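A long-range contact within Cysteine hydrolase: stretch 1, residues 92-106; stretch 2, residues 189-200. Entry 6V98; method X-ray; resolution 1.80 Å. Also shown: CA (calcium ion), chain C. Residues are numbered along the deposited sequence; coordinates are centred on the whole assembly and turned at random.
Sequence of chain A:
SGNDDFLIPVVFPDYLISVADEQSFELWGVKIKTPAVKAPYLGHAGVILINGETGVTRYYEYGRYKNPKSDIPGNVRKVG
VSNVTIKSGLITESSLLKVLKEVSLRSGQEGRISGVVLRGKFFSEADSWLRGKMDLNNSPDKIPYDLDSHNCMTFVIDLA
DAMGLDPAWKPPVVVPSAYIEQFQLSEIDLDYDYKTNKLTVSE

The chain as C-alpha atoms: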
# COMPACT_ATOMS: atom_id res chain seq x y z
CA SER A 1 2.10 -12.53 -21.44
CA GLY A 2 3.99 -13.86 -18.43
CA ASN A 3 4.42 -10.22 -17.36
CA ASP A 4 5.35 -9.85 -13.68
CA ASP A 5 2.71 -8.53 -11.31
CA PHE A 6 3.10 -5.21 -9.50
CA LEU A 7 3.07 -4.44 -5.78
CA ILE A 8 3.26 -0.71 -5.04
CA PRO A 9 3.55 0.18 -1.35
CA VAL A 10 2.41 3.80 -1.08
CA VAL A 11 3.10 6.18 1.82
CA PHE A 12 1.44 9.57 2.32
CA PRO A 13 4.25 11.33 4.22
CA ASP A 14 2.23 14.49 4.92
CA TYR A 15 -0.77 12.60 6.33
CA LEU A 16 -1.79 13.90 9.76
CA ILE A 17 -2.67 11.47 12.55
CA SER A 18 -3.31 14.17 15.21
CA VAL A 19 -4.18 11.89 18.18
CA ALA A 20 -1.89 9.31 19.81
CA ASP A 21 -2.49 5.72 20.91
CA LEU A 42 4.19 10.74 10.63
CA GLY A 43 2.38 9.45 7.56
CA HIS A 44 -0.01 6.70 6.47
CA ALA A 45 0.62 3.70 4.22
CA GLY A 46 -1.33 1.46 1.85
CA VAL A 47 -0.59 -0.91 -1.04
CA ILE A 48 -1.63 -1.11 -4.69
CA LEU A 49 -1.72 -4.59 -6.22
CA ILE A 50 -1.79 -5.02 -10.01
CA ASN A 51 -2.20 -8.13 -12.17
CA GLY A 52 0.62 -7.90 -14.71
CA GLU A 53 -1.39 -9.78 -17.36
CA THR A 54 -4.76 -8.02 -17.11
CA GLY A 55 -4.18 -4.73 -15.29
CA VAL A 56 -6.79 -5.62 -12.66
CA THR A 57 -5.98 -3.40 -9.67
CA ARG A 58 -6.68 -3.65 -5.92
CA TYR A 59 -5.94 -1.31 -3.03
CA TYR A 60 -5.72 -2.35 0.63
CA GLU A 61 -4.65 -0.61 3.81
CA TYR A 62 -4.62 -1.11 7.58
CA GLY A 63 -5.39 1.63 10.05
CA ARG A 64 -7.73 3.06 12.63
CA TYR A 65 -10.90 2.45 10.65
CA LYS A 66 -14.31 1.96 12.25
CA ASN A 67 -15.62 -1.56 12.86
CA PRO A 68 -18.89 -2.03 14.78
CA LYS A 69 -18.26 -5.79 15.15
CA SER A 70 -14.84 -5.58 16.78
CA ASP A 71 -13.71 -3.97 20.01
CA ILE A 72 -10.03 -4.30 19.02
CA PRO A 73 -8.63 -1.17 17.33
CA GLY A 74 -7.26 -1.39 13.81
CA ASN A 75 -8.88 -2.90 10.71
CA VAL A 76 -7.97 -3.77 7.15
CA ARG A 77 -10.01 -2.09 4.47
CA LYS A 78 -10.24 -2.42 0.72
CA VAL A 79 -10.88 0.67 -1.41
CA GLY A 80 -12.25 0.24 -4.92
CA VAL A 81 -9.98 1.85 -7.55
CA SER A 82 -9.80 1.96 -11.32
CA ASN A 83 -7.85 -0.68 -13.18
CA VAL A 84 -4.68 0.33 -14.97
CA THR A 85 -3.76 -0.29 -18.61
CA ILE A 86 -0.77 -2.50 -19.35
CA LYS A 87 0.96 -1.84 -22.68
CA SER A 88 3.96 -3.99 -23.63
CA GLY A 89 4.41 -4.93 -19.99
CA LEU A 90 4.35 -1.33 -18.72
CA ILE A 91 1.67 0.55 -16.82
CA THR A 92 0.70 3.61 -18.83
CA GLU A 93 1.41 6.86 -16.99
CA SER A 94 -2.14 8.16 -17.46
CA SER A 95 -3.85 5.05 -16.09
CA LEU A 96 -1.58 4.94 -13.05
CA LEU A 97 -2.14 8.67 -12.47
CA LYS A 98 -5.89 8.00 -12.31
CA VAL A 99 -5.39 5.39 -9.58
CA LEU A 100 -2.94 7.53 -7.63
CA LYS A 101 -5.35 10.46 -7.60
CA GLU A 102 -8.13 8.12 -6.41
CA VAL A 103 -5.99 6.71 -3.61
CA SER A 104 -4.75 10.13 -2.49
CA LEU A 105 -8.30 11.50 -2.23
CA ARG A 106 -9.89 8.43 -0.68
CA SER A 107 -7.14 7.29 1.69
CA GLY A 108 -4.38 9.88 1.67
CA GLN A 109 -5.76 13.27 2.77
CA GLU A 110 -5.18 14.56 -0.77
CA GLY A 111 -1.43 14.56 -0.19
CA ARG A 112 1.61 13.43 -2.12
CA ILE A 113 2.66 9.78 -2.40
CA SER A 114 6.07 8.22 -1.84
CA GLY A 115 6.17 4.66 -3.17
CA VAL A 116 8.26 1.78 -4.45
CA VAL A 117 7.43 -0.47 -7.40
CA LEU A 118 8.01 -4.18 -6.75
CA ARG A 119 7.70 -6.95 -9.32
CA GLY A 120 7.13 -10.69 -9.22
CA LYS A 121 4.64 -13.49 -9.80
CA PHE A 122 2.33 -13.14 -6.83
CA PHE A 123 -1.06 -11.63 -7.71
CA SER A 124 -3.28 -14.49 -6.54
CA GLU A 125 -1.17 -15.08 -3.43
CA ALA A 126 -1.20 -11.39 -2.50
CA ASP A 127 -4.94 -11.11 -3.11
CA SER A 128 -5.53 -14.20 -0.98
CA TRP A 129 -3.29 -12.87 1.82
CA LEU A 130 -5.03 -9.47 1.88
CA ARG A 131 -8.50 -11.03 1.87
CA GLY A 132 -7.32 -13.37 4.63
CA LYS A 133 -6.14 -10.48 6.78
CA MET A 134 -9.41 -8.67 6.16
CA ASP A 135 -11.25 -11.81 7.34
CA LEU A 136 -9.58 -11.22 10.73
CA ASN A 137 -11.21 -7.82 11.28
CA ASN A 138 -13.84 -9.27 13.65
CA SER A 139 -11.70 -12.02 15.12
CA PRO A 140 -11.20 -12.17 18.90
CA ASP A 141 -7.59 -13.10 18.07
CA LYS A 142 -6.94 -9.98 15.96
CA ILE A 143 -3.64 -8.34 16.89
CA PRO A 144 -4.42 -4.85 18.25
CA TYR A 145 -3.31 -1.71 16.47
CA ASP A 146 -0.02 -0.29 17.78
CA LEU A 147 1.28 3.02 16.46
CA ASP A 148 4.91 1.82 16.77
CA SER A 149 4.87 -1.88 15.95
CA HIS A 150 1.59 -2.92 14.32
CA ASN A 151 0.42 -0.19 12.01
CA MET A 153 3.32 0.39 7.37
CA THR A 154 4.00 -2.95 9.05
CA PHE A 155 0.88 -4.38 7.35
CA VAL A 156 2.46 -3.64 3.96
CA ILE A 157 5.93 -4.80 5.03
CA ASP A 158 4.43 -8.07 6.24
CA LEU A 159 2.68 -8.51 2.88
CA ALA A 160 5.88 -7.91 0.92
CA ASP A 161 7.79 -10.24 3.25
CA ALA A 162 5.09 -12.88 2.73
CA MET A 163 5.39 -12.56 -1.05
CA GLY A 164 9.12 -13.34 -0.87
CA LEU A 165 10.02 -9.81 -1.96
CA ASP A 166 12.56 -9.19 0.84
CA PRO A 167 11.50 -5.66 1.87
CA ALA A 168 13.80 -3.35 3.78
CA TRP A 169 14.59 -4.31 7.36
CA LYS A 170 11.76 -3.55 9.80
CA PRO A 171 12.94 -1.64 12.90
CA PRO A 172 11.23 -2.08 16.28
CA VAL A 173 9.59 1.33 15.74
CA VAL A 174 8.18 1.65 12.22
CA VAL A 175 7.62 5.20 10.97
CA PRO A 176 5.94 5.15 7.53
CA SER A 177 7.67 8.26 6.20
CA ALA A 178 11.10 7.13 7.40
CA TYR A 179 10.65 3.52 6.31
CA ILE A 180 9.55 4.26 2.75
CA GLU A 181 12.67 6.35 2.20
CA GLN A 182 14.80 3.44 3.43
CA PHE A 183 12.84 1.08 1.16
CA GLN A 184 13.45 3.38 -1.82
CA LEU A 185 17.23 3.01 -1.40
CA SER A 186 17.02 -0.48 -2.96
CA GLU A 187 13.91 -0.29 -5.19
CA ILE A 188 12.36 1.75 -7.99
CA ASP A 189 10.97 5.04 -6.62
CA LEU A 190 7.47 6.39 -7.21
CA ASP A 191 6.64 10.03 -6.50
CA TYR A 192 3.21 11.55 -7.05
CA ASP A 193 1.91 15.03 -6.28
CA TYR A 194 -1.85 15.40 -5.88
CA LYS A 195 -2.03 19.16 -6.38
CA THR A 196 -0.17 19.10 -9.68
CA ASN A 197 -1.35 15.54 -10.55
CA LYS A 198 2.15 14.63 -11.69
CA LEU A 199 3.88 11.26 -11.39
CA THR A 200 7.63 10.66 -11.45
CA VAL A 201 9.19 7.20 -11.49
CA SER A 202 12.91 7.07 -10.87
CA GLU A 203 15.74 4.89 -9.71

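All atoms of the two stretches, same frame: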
# COMPACT_ATOMS: atom_id res chain seq x y z
N THR A 92 0.70 2.29 -18.21
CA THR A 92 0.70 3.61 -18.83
C THR A 92 0.65 4.68 -17.75
O THR A 92 0.02 4.50 -16.71
CB THR A 92 -0.48 3.77 -19.80
OG1 THR A 92 -1.71 3.91 -19.06
CG2 THR A 92 -0.56 2.55 -20.72
N GLU A 93 1.35 5.79 -17.99
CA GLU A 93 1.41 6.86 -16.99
C GLU A 93 0.02 7.38 -16.67
O GLU A 93 -0.32 7.57 -15.49
CB GLU A 93 2.31 8.01 -17.48
CG GLU A 93 2.23 9.26 -16.58
CD GLU A 93 3.18 10.38 -17.00
OE1 GLU A 93 4.38 10.33 -16.64
OE2 GLU A 93 2.72 11.32 -17.69
N SER A 94 -0.82 7.58 -17.69
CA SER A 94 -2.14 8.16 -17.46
C SER A 94 -3.01 7.26 -16.59
O SER A 94 -3.71 7.75 -15.69
CB SER A 94 -2.84 8.44 -18.80
OG SER A 94 -2.72 7.33 -19.67
N SER A 95 -2.98 5.95 -16.84
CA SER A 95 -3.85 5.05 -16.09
C SER A 95 -3.38 4.90 -14.65
O SER A 95 -4.20 4.73 -13.75
CB SER A 95 -3.95 3.69 -16.77
OG SER A 95 -2.75 2.95 -16.64
N LEU A 96 -2.07 4.97 -14.42
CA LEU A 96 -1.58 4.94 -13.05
C LEU A 96 -1.89 6.26 -12.34
O LEU A 96 -2.26 6.25 -11.16
CB LEU A 96 -0.07 4.64 -13.04
CG LEU A 96 0.52 4.53 -11.63
CD1 LEU A 96 -0.17 3.43 -10.89
CD2 LEU A 96 2.02 4.27 -11.72
N LEU A 97 -1.77 7.39 -13.04
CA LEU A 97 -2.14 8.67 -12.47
C LEU A 97 -3.59 8.67 -11.98
O LEU A 97 -3.90 9.28 -10.95
CB LEU A 97 -1.96 9.80 -13.49
CG LEU A 97 -0.60 10.48 -13.65
CD1 LEU A 97 -0.59 11.33 -14.93
CD2 LEU A 97 -0.28 11.33 -12.43
N LYS A 98 -4.49 8.02 -12.72
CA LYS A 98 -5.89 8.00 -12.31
C LYS A 98 -6.06 7.26 -10.99
O LYS A 98 -6.82 7.70 -10.12
CB LYS A 98 -6.74 7.35 -13.41
CG LYS A 98 -8.22 7.33 -13.11
CD LYS A 98 -8.99 6.78 -14.28
CE LYS A 98 -10.46 6.69 -13.95
NZ LYS A 98 -11.20 6.04 -15.06
N VAL A 99 -5.34 6.15 -10.82
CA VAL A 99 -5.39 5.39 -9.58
C VAL A 99 -4.75 6.16 -8.44
O VAL A 99 -5.24 6.14 -7.31
CB VAL A 99 -4.71 4.02 -9.77
CG1 VAL A 99 -4.54 3.30 -8.42
CG2 VAL A 99 -5.51 3.16 -10.74
N LEU A 100 -3.62 6.82 -8.71
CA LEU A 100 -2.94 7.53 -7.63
C LEU A 100 -3.80 8.67 -7.11
O LEU A 100 -3.92 8.87 -5.90
CB LEU A 100 -1.58 8.04 -8.12
CG LEU A 100 -0.55 6.93 -8.40
CD1 LEU A 100 0.75 7.51 -8.96
CD2 LEU A 100 -0.28 6.08 -7.14
N LYS A 101 -4.43 9.42 -8.02
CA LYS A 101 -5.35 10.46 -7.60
C LYS A 101 -6.49 9.88 -6.76
O LYS A 101 -6.89 10.47 -5.74
CB LYS A 101 -5.91 11.19 -8.81
CG LYS A 101 -6.55 12.50 -8.47
CD LYS A 101 -6.90 13.28 -9.73
CE LYS A 101 -6.73 14.76 -9.48
NZ LYS A 101 -7.88 15.32 -8.73
N GLU A 102 -7.06 8.75 -7.18
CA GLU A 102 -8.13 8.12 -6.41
C GLU A 102 -7.66 7.80 -5.01
O GLU A 102 -8.33 8.12 -4.02
CB GLU A 102 -8.62 6.86 -7.13
CG GLU A 102 -9.42 7.13 -8.42
CD GLU A 102 -9.70 5.86 -9.21
OE1 GLU A 102 -8.99 4.87 -8.99
OE2 GLU A 102 -10.63 5.85 -10.05
N VAL A 103 -6.49 7.17 -4.90
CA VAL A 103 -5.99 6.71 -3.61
C VAL A 103 -5.66 7.90 -2.71
O VAL A 103 -5.97 7.89 -1.50
CB VAL A 103 -4.77 5.79 -3.84
CG1 VAL A 103 -4.01 5.57 -2.56
CG2 VAL A 103 -5.25 4.46 -4.43
N SER A 104 -5.08 8.95 -3.28
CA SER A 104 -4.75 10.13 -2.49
C SER A 104 -6.01 10.77 -1.91
O SER A 104 -6.03 11.17 -0.73
CB SER A 104 -3.98 11.13 -3.34
OG SER A 104 -3.72 12.30 -2.58
N LEU A 105 -7.06 10.90 -2.72
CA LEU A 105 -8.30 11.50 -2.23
C LEU A 105 -8.95 10.62 -1.18
O LEU A 105 -9.39 11.10 -0.13
CB LEU A 105 -9.28 11.73 -3.39
CG LEU A 105 -10.68 12.16 -2.95
CD1 LEU A 105 -10.60 13.45 -2.14
CD2 LEU A 105 -11.62 12.35 -4.15
N ARG A 106 -9.03 9.31 -1.45
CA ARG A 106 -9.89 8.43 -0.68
C ARG A 106 -9.22 7.98 0.60
O ARG A 106 -9.91 7.77 1.61
CB ARG A 106 -10.29 7.20 -1.53
CG ARG A 106 -11.35 7.53 -2.58
CD ARG A 106 -11.50 6.45 -3.65
NE ARG A 106 -12.29 6.99 -4.79
CZ ARG A 106 -12.47 6.36 -5.94
NH1 ARG A 106 -11.94 5.16 -6.13
NH2 ARG A 106 -13.18 6.92 -6.92
N ASP A 189 11.71 4.01 -7.34
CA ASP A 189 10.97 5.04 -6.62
C ASP A 189 9.73 5.47 -7.38
O ASP A 189 9.76 5.61 -8.61
CB ASP A 189 11.82 6.29 -6.41
CG ASP A 189 12.85 6.14 -5.33
OD1 ASP A 189 13.35 5.02 -5.14
OD2 ASP A 189 13.16 7.17 -4.68
N LEU A 190 8.67 5.76 -6.65
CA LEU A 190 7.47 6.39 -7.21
C LEU A 190 7.19 7.65 -6.42
O LEU A 190 7.17 7.61 -5.18
CB LEU A 190 6.27 5.44 -7.16
CG LEU A 190 4.92 5.97 -7.63
CD1 LEU A 190 5.04 6.48 -9.05
CD2 LEU A 190 3.85 4.90 -7.54
N ASP A 191 7.03 8.77 -7.12
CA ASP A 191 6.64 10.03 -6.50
C ASP A 191 5.42 10.57 -7.22
O ASP A 191 5.38 10.57 -8.46
CB ASP A 191 7.79 11.05 -6.54
CG ASP A 191 8.87 10.74 -5.51
OD1 ASP A 191 8.69 11.13 -4.34
OD2 ASP A 191 9.88 10.10 -5.88
N TYR A 192 4.43 11.02 -6.46
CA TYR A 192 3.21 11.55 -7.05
C TYR A 192 2.78 12.76 -6.25
O TYR A 192 2.76 12.72 -5.01
CB TYR A 192 2.08 10.50 -7.06
CG TYR A 192 0.72 11.09 -7.36
CD1 TYR A 192 0.35 11.41 -8.65
CD2 TYR A 192 -0.19 11.34 -6.33
CE1 TYR A 192 -0.91 11.95 -8.93
CE2 TYR A 192 -1.45 11.89 -6.60
CZ TYR A 192 -1.79 12.19 -7.90
OH TYR A 192 -3.03 12.73 -8.18
N ASP A 193 2.45 13.85 -6.94
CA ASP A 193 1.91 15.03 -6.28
C ASP A 193 0.44 15.19 -6.66
O ASP A 193 0.10 15.22 -7.85
CB ASP A 193 2.69 16.29 -6.66
CG ASP A 193 2.14 17.53 -5.98
OD1 ASP A 193 2.31 17.64 -4.74
OD2 ASP A 193 1.53 18.37 -6.67
N TYR A 194 -0.41 15.31 -5.64
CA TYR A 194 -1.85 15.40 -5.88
C TYR A 194 -2.24 16.74 -6.46
O TYR A 194 -3.06 16.81 -7.38
CB TYR A 194 -2.60 15.15 -4.57
CG TYR A 194 -4.11 15.18 -4.70
CD1 TYR A 194 -4.81 14.05 -5.11
CD2 TYR A 194 -4.84 16.31 -4.38
CE1 TYR A 194 -6.19 14.07 -5.22
CE2 TYR A 194 -6.22 16.34 -4.48
CZ TYR A 194 -6.89 15.20 -4.90
OH TYR A 194 -8.26 15.21 -5.00
N LYS A 195 -1.65 17.82 -5.94
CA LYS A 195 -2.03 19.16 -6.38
C LYS A 195 -1.70 19.38 -7.84
O LYS A 195 -2.50 19.95 -8.59
CB LYS A 195 -1.36 20.22 -5.50
CG LYS A 195 -2.13 20.58 -4.24
CD LYS A 195 -3.57 20.12 -4.36
CE LYS A 195 -4.38 20.51 -3.15
NZ LYS A 195 -5.80 20.15 -3.39
N THR A 196 -0.52 18.96 -8.28
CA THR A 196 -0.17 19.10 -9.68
C THR A 196 -0.58 17.89 -10.52
O THR A 196 -0.54 17.98 -11.76
CB THR A 196 1.34 19.34 -9.84
OG1 THR A 196 2.05 18.22 -9.31
CG2 THR A 196 1.75 20.59 -9.08
N ASN A 197 -0.98 16.79 -9.88
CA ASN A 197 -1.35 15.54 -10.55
C ASN A 197 -0.24 15.08 -11.48
O ASN A 197 -0.46 14.75 -12.65
CB ASN A 197 -2.68 15.66 -11.29
CG ASN A 197 -3.31 14.29 -11.60
OD1 ASN A 197 -3.23 13.35 -10.80
ND2 ASN A 197 -3.94 14.19 -12.76
N LYS A 198 0.98 15.05 -10.94
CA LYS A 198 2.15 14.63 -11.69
C LYS A 198 2.79 13.43 -11.01
O LYS A 198 2.93 13.40 -9.78
CB LYS A 198 3.18 15.75 -11.81
CG LYS A 198 4.23 15.50 -12.89
CD LYS A 198 5.66 15.68 -12.38
CE LYS A 198 6.69 15.52 -13.50
NZ LYS A 198 6.87 14.11 -13.95
N LEU A 199 3.22 12.48 -11.83
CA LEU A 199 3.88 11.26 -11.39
C LEU A 199 5.31 11.27 -11.91
O LEU A 199 5.57 11.67 -13.05
CB LEU A 199 3.10 10.06 -11.94
CG LEU A 199 3.38 8.58 -11.85
CD1 LEU A 199 2.13 7.90 -12.37
CD2 LEU A 199 4.56 8.20 -12.70
N THR A 200 6.23 10.82 -11.07
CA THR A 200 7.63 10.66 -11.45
C THR A 200 8.08 9.30 -10.96
O THR A 200 7.94 8.99 -9.78
CB THR A 200 8.50 11.77 -10.86
OG1 THR A 200 7.98 13.05 -11.23
CG2 THR A 200 9.92 11.65 -11.37
CA CA C . 15.40 3.93 -5.52
O HOH W 1 17.40 2.71 -5.61
O HOH W 2 16.81 5.67 -4.55

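A helix laid across a β-hairpin illustrates how two elements distant in sequence can be joined by packing alone. In this cysteine hydrolase, residues 93-106 form a regular helix, preceded by Thr92 at the N-cap position. The strands 189-193 and 198-200 pair through reciprocal backbone hydrogen bonds: Asp191 N to Thr200 O and Thr200 N to Asp191 O are both 2.8 Å. The helix runs at 66° to the first strand and 113° to the second, with axes 9.5 and 9.0 Å away at closest approach. That spacing leaves room for one layer of interlocking side chains, and no hydrogen bond crosses it.

Alternation along the strands decides who takes part. Leu190, Tyr192 and Leu199 point toward the helix, whereas Asp191, Asp193, Lys198 and Thr200 point away. On the helix, Leu96, Leu100 and Ser104 face the hairpin, one turn apart. Leu199 packs against Leu96 and Leu100: its CD1 lies 3.7 Å from both Leu96 CD2 and Leu100 CD1. Leu97 starts out sideways, but its end swings in, bringing CD2 within 3.6 Å of Leu199 CB and 3.6 Å of Tyr192 CE1.

The Tyr192 ring shows how an aromatic side chain can serve several neighbours. Leu100 CB sits over one face, 3.8 Å from the centroid and only 6° off the normal, a CH-pi contact, while Leu97 CD2 and Ser104 CB approach the edge. The hydroxyl donates within the hairpin, from Tyr192 OH to Asn197 OD1 at 2.7 Å, and makes no hydrogen bond to the helix.

Tyr194 starts out sideways, but its end comes nearer the helix, with Lys101 CG 3.6 Å from Tyr194 CE1 and Ser104 OG 3.3 Å from Tyr194 CD1. The whole contact buries 688 Å², counting both sides.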